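Local coordinates for protein quercetin 2,3-dioxygenase (Escherichia coli, PDB 1TQ5) that cleaves the flavonol quercetin with molecular oxygen in vitro as a metal-dependent, two-domain cupin of the pirin family whose physiological role is unknown, at residues 65-70 against 88-93; 190-195 against 221-226. One frame throughout, in Å; residues are numbered along the deposited sequence.

How the contacts relate
Each contact belongs to one of the two similar cupin domains that this chain sets face to face. Contact 1 joins neighbouring strands within a sheet of the first domain; contact 2 joins the two facing sheets of the second. Their centres are about 18 Å apart, yet they touch across the domain interface: Tyr67 OH lies 2.6 Å from Glu222 OE2, a probable hydrogen bond, and Tyr67 CE2 packs 4.3 Å from Leu224 CD2. Contact 1 is the one near the metal site. The side chain of Gln91 comes within about 4 Å of that of Glu103, a metal ligand by similarity, and about 6 Å of that of the metal-binding His101. Contact 2 lies away from it.

Contact 1 of 2, residues 65-70 against 88-93; sequences LTYVLE and GEFQIM. With CD (cadmium ion), chain E.
The ring of Phe90 overlaps that of Tyr67 in an offset stack, centroids 4.2 Å apart and planes at 9°. Phe90 CE1 and CZ lie over the CG-CD1-CE1 side of the tyrosine, Phe90 CE1 3.3 Å from Tyr67 CD1. The carbonyl oxygens of Gly88 and Glu89 sit at the Tyr67 ring edge, in its plane, while Tyr67 OH hydrogen-bonds to Glu222 OE2. Leu65 CD1 packs 4.0 Å from Phe90 CD1. An alanine in place of Phe90 would probably uncover one face of Tyr67 and open a gap beside the Leu65 methyl.

On the opposite face, Thr66 and Gln91 lie side by side. Gln91 CG, between its backbone N and carbonyl carbon (chi1 82°), rests against Thr66 CB, and Gln91 NE2 gives Thr66 OG1 a nearly straight bond of 3.0 Å (177° at the hydrogen), in the amide plane. Tyr130 OH binds OE1 of the same amide, which should fix its rotation, and Gln116 also binds Thr66 OG1. The backbones of Thr66 and Gln91 form a hydrogen-bonded pair, and Gly88 N gives Val68 O a short bond (2.7 Å). Glu89 turns away to chelate a cadmium ion (OE1 2.5 Å, OE2 2.6 Å) distinct from the site of His57, His59 and His101. These neighbouring strands of the N-terminal cupin barrel carry aromatic and aliphatic groups on one face and, on the other, bring Gln91 beside Glu103, a metal ligand by similarity.

Contact 2 of 2, residues 190-195 against 221-226; sequences GNVTIN and SEVLLF
The two sheets of the C-terminal cupin barrel come together here, strand 191-194 from the four-stranded sheet and strand 221-228 from the larger one. No beta bridge links them: their axes pass 7.3 Å apart at 53°, and a few side chains meet between them.

Where strand 221-228 begins, the hydroxyl of Ser221 reaches across to the backbone of the other segment. Ser221 OG stands 3.0 Å from Asn191 N, but the angle at the hydrogen is only 123°, which makes it a weak hydrogen bond. The firmer partner of that hydroxyl is the carbonyl oxygen of Ser219, two residues earlier in the chain and just before the strand, so this buried OG is satisfied mainly from its own side. Gly190 lets the serine come this close: its CA lies 3.4 Å from Ser221 OG, and a beta carbon on Gly190 would fall only 2.1 Å from that oxygen. The backbone angles of Gly190 would also press such a carbon against the preceding carbonyl oxygen. Asn191 turns its side chain away, its ND2 bonding to Ser219 OG.

Further in, the contact becomes apolar. Val192 sets CG1 anti to its carbonyl carbon (chi1 -52°), and this one methyl makes the apolar contacts with the other strand. Val192 CG1 lies 3.5 Å from both CB and OG of Ser221 and, more loosely, 4.3 Å from Val223 CG1, methyl to methyl. Val223 is also packed by Ile185, Val187 and Trp165 of its own sheet and by Ile215 of the facing one, while Ile194 carries the same core onward against Ile185, Ile213 and Ile215. A single weak polar contact giving way to branched aliphatic side chains between two facing sheets fits the beta-sandwich interior of a cupin domain.

Contact 1 of 2, residues 65-70 against 88-93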
loop_
_atom_site.group_PDB
_atom_site.type_symbol
_atom_site.label_atom_id
_atom_site.label_comp_id
_atom_site.label_asym_id
_atom_site.label_seq_id
_atom_site.Cartn_x
_atom_site.Cartn_y
_atom_site.Cartn_z
ATOM N N LEU A 65 -3.084 3.798 5.007
ATOM C CA LEU A 65 -3.460 2.396 4.924
ATOM C C LEU A 65 -2.318 1.477 5.342
ATOM O O LEU A 65 -1.173 1.682 4.945
ATOM C CB LEU A 65 -3.869 2.057 3.494
ATOM C CG LEU A 65 -4.033 0.568 3.187
ATOM C CD1 LEU A 65 -5.335 0.057 3.783
ATOM C CD2 LEU A 65 -4.016 0.366 1.686
ATOM N N THR A 66 -2.636 0.462 6.139
ATOM C CA THR A 66 -1.634 -0.503 6.583
ATOM C C THR A 66 -2.001 -1.918 6.120
ATOM O O THR A 66 -3.153 -2.331 6.232
ATOM C CB THR A 66 -1.524 -0.549 8.122
ATOM O OG1 THR A 66 -1.310 0.773 8.639
ATOM C CG2 THR A 66 -0.372 -1.452 8.540
ATOM N N TYR A 67 -1.024 -2.642 5.587
ATOM C CA TYR A 67 -1.223 -4.021 5.161
ATOM C C TYR A 67 -0.161 -4.865 5.864
ATOM O O TYR A 67 1.032 -4.710 5.607
ATOM C CB TYR A 67 -1.091 -4.155 3.639
ATOM C CG TYR A 67 -1.283 -5.570 3.133
ATOM C CD1 TYR A 67 -2.194 -6.435 3.747
ATOM C CD2 TYR A 67 -0.574 -6.040 2.029
ATOM C CE1 TYR A 67 -2.394 -7.732 3.276
ATOM C CE2 TYR A 67 -0.768 -7.338 1.547
ATOM C CZ TYR A 67 -1.681 -8.177 2.179
ATOM O OH TYR A 67 -1.885 -9.453 1.711
ATOM N N VAL A 68 -0.604 -5.732 6.773
ATOM C CA VAL A 68 0.303 -6.586 7.531
ATOM C C VAL A 68 0.618 -7.868 6.769
ATOM O O VAL A 68 -0.281 -8.626 6.402
ATOM C CB VAL A 68 -0.297 -6.956 8.903
ATOM C CG1 VAL A 68 0.714 -7.751 9.715
ATOM C CG2 VAL A 68 -0.709 -5.686 9.652
ATOM N N LEU A 69 1.907 -8.097 6.545
ATOM C CA LEU A 69 2.384 -9.263 5.813
ATOM C C LEU A 69 2.802 -10.406 6.733
ATOM O O LEU A 69 2.599 -11.579 6.413
ATOM C CB LEU A 69 3.572 -8.862 4.941
ATOM C CG LEU A 69 3.313 -7.720 3.955
ATOM C CD1 LEU A 69 4.609 -7.324 3.266
ATOM C CD2 LEU A 69 2.281 -8.159 2.937
ATOM N N GLU A 70 3.387 -10.062 7.874
ATOM C CA GLU A 70 3.847 -11.063 8.826
ATOM C C GLU A 70 3.781 -10.509 10.246
ATOM O O GLU A 70 4.136 -9.353 10.487
ATOM C CB GLU A 70 5.285 -11.464 8.487
ATOM C CG GLU A 70 5.887 -12.526 9.398
ATOM C CD GLU A 70 7.381 -12.699 9.168
ATOM O OE1 GLU A 70 7.781 -12.907 8.002
ATOM O OE2 GLU A 70 8.156 -12.628 10.149
ATOM N N GLY A 88 -2.097 -10.504 6.864
ATOM C CA GLY A 88 -3.159 -10.753 5.908
ATOM C C GLY A 88 -4.271 -9.723 5.975
ATOM O O GLY A 88 -5.087 -9.624 5.059
ATOM N N GLU A 89 -4.312 -8.944 7.052
ATOM C CA GLU A 89 -5.363 -7.945 7.187
ATOM C C GLU A 89 -4.939 -6.518 6.868
ATOM O O GLU A 89 -3.753 -6.212 6.735
ATOM C CB GLU A 89 -5.974 -8.013 8.586
ATOM C CG GLU A 89 -6.688 -9.333 8.850
ATOM C CD GLU A 89 -7.480 -9.319 10.137
ATOM O OE1 GLU A 89 -7.651 -8.225 10.717
ATOM O OE2 GLU A 89 -7.940 -10.402 10.561
ATOM N N PHE A 90 -5.936 -5.651 6.743
ATOM C CA PHE A 90 -5.731 -4.245 6.429
ATOM C C PHE A 90 -6.368 -3.382 7.506
ATOM O O PHE A 90 -7.145 -3.858 8.329
ATOM C CB PHE A 90 -6.416 -3.889 5.103
ATOM C CG PHE A 90 -5.798 -4.526 3.888
ATOM C CD1 PHE A 90 -4.778 -3.886 3.193
ATOM C CD2 PHE A 90 -6.265 -5.745 3.415
ATOM C CE1 PHE A 90 -4.233 -4.454 2.037
ATOM C CE2 PHE A 90 -5.728 -6.321 2.265
ATOM C CZ PHE A 90 -4.711 -5.673 1.573
ATOM N N GLN A 91 -6.035 -2.099 7.480
ATOM C CA GLN A 91 -6.607 -1.129 8.390
ATOM C C GLN A 91 -6.430 0.188 7.655
ATOM O O GLN A 91 -5.482 0.348 6.889
ATOM C CB GLN A 91 -5.869 -1.103 9.737
ATOM C CG GLN A 91 -4.582 -0.274 9.780
ATOM C CD GLN A 91 -3.919 -0.291 11.149
ATOM O OE1 GLN A 91 -4.555 -0.598 12.154
ATOM N NE2 GLN A 91 -2.637 0.052 11.192
ATOM N N ILE A 92 -7.361 1.112 7.837
ATOM C CA ILE A 92 -7.226 2.400 7.185
ATOM C C ILE A 92 -7.621 3.493 8.159
ATOM O O ILE A 92 -8.498 3.302 9.004
ATOM C CB ILE A 92 -8.082 2.490 5.901
ATOM C CG1 ILE A 92 -7.736 3.778 5.144
ATOM C CG2 ILE A 92 -9.559 2.455 6.245
ATOM C CD1 ILE A 92 -8.361 3.874 3.764
HETATM N N MSE A 93 -6.955 4.633 8.045
HETATM C CA MSE A 93 -7.218 5.766 8.916
HETATM C C MSE A 93 -7.155 7.067 8.119
HETATM O O MSE A 93 -6.255 7.261 7.300
HETATM C CB MSE A 93 -6.171 5.786 10.030
HETATM C CG MSE A 93 -6.370 6.829 11.110
HETATM SE SE MSE A 93 -5.042 6.713 12.343
HETATM C CE MSE A 93 -3.800 7.779 11.587
HETATM CD CD CD E . -9.058 -9.222 12.587
HETATM O O HOH W 1 -8.361 -6.990 13.782
#

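Contact 2 of 2, residues 190-195 against 221-226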
loop_
_atom_site.group_PDB
_atom_site.type_symbol
_atom_site.label_atom_id
_atom_site.label_comp_id
_atom_site.label_asym_id
_atom_site.label_seq_id
_atom_site.Cartn_x
_atom_site.Cartn_y
_atom_site.Cartn_z
ATOM N N GLY A 190 6.248 -13.094 -5.164
ATOM C CA GLY A 190 6.132 -13.866 -6.383
ATOM C C GLY A 190 6.858 -13.242 -7.554
ATOM O O GLY A 190 7.622 -12.293 -7.393
ATOM N N ASN A 191 6.613 -13.783 -8.739
ATOM C CA ASN A 191 7.246 -13.303 -9.960
ATOM C C ASN A 191 6.169 -13.150 -11.014
ATOM O O ASN A 191 5.496 -14.123 -11.363
ATOM C CB ASN A 191 8.293 -14.311 -10.446
ATOM C CG ASN A 191 9.424 -14.507 -9.455
ATOM O OD1 ASN A 191 10.351 -13.697 -9.382
ATOM N ND2 ASN A 191 9.349 -15.582 -8.679
ATOM N N VAL A 192 5.997 -11.933 -11.517
ATOM C CA VAL A 192 4.988 -11.694 -12.533
ATOM C C VAL A 192 5.559 -10.936 -13.725
ATOM O O VAL A 192 6.676 -10.411 -13.678
ATOM C CB VAL A 192 3.785 -10.897 -11.965
ATOM C CG1 VAL A 192 3.263 -11.574 -10.703
ATOM C CG2 VAL A 192 4.190 -9.451 -11.673
ATOM N N THR A 193 4.786 -10.916 -14.803
ATOM C CA THR A 193 5.154 -10.204 -16.020
ATOM C C THR A 193 3.949 -9.319 -16.289
ATOM O O THR A 193 2.828 -9.807 -16.367
ATOM C CB THR A 193 5.376 -11.174 -17.216
ATOM O OG1 THR A 193 6.594 -11.900 -17.024
ATOM C CG2 THR A 193 5.466 -10.413 -18.519
ATOM N N ILE A 194 4.183 -8.019 -16.412
ATOM C CA ILE A 194 3.105 -7.066 -16.641
ATOM C C ILE A 194 3.388 -6.189 -17.861
ATOM O O ILE A 194 4.340 -5.401 -17.872
ATOM C CB ILE A 194 2.912 -6.192 -15.374
ATOM C CG1 ILE A 194 2.503 -7.094 -14.202
ATOM C CG2 ILE A 194 1.887 -5.106 -15.617
ATOM C CD1 ILE A 194 2.504 -6.413 -12.849
ATOM N N ASN A 195 2.559 -6.330 -18.891
ATOM C CA ASN A 195 2.733 -5.554 -20.116
ATOM C C ASN A 195 4.175 -5.679 -20.611
ATOM O O ASN A 195 4.825 -4.682 -20.940
ATOM C CB ASN A 195 2.380 -4.081 -19.868
ATOM C CG ASN A 195 0.882 -3.852 -19.729
ATOM O OD1 ASN A 195 0.205 -4.534 -18.959
ATOM N ND2 ASN A 195 0.359 -2.885 -20.473
ATOM N N SER A 221 1.763 -15.752 -7.101
ATOM C CA SER A 221 2.092 -14.398 -6.695
ATOM C C SER A 221 0.916 -13.650 -6.101
ATOM O O SER A 221 -0.208 -14.154 -6.049
ATOM C CB SER A 221 2.602 -13.612 -7.908
ATOM O OG SER A 221 3.634 -14.311 -8.581
ATOM N N GLU A 222 1.199 -12.434 -5.649
ATOM C CA GLU A 222 0.179 -11.550 -5.108
ATOM C C GLU A 222 0.661 -10.132 -5.356
ATOM O O GLU A 222 1.809 -9.800 -5.061
ATOM C CB GLU A 222 -0.025 -11.769 -3.610
ATOM C CG GLU A 222 -1.074 -10.833 -3.011
ATOM C CD GLU A 222 -1.333 -11.098 -1.540
ATOM O OE1 GLU A 222 -1.712 -12.243 -1.203
ATOM O OE2 GLU A 222 -1.163 -10.165 -0.721
ATOM N N VAL A 223 -0.207 -9.312 -5.934
ATOM C CA VAL A 223 0.130 -7.926 -6.203
ATOM C C VAL A 223 -0.986 -7.026 -5.731
ATOM O O VAL A 223 -2.139 -7.450 -5.597
ATOM C CB VAL A 223 0.341 -7.649 -7.714
ATOM C CG1 VAL A 223 1.483 -8.493 -8.251
ATOM C CG2 VAL A 223 -0.949 -7.927 -8.481
ATOM N N LEU A 224 -0.620 -5.780 -5.457
ATOM C CA LEU A 224 -1.567 -4.763 -5.047
ATOM C C LEU A 224 -1.675 -3.895 -6.289
ATOM O O LEU A 224 -0.657 -3.450 -6.829
ATOM C CB LEU A 224 -1.015 -3.936 -3.882
ATOM C CG LEU A 224 -0.720 -4.673 -2.569
ATOM C CD1 LEU A 224 -0.211 -3.686 -1.544
ATOM C CD2 LEU A 224 -1.988 -5.356 -2.057
ATOM N N LEU A 225 -2.896 -3.678 -6.760
ATOM C CA LEU A 225 -3.085 -2.865 -7.945
ATOM C C LEU A 225 -3.820 -1.593 -7.575
ATOM O O LEU A 225 -4.983 -1.623 -7.162
ATOM C CB LEU A 225 -3.856 -3.638 -9.022
ATOM C CG LEU A 225 -3.912 -2.957 -10.399
ATOM C CD1 LEU A 225 -3.969 -4.008 -11.502
ATOM C CD2 LEU A 225 -5.117 -2.028 -10.468
ATOM N N PHE A 226 -3.110 -0.477 -7.702
ATOM C CA PHE A 226 -3.652 0.838 -7.394
ATOM C C PHE A 226 -4.165 1.484 -8.671
ATOM O O PHE A 226 -3.373 1.756 -9.570
ATOM C CB PHE A 226 -2.554 1.733 -6.821
ATOM C CG PHE A 226 -2.021 1.284 -5.493
ATOM C CD1 PHE A 226 -2.573 1.762 -4.309
ATOM C CD2 PHE A 226 -0.934 0.418 -5.423
ATOM C CE1 PHE A 226 -2.042 1.387 -3.075
ATOM C CE2 PHE A 226 -0.396 0.037 -4.204
ATOM C CZ PHE A 226 -0.951 0.525 -3.023
#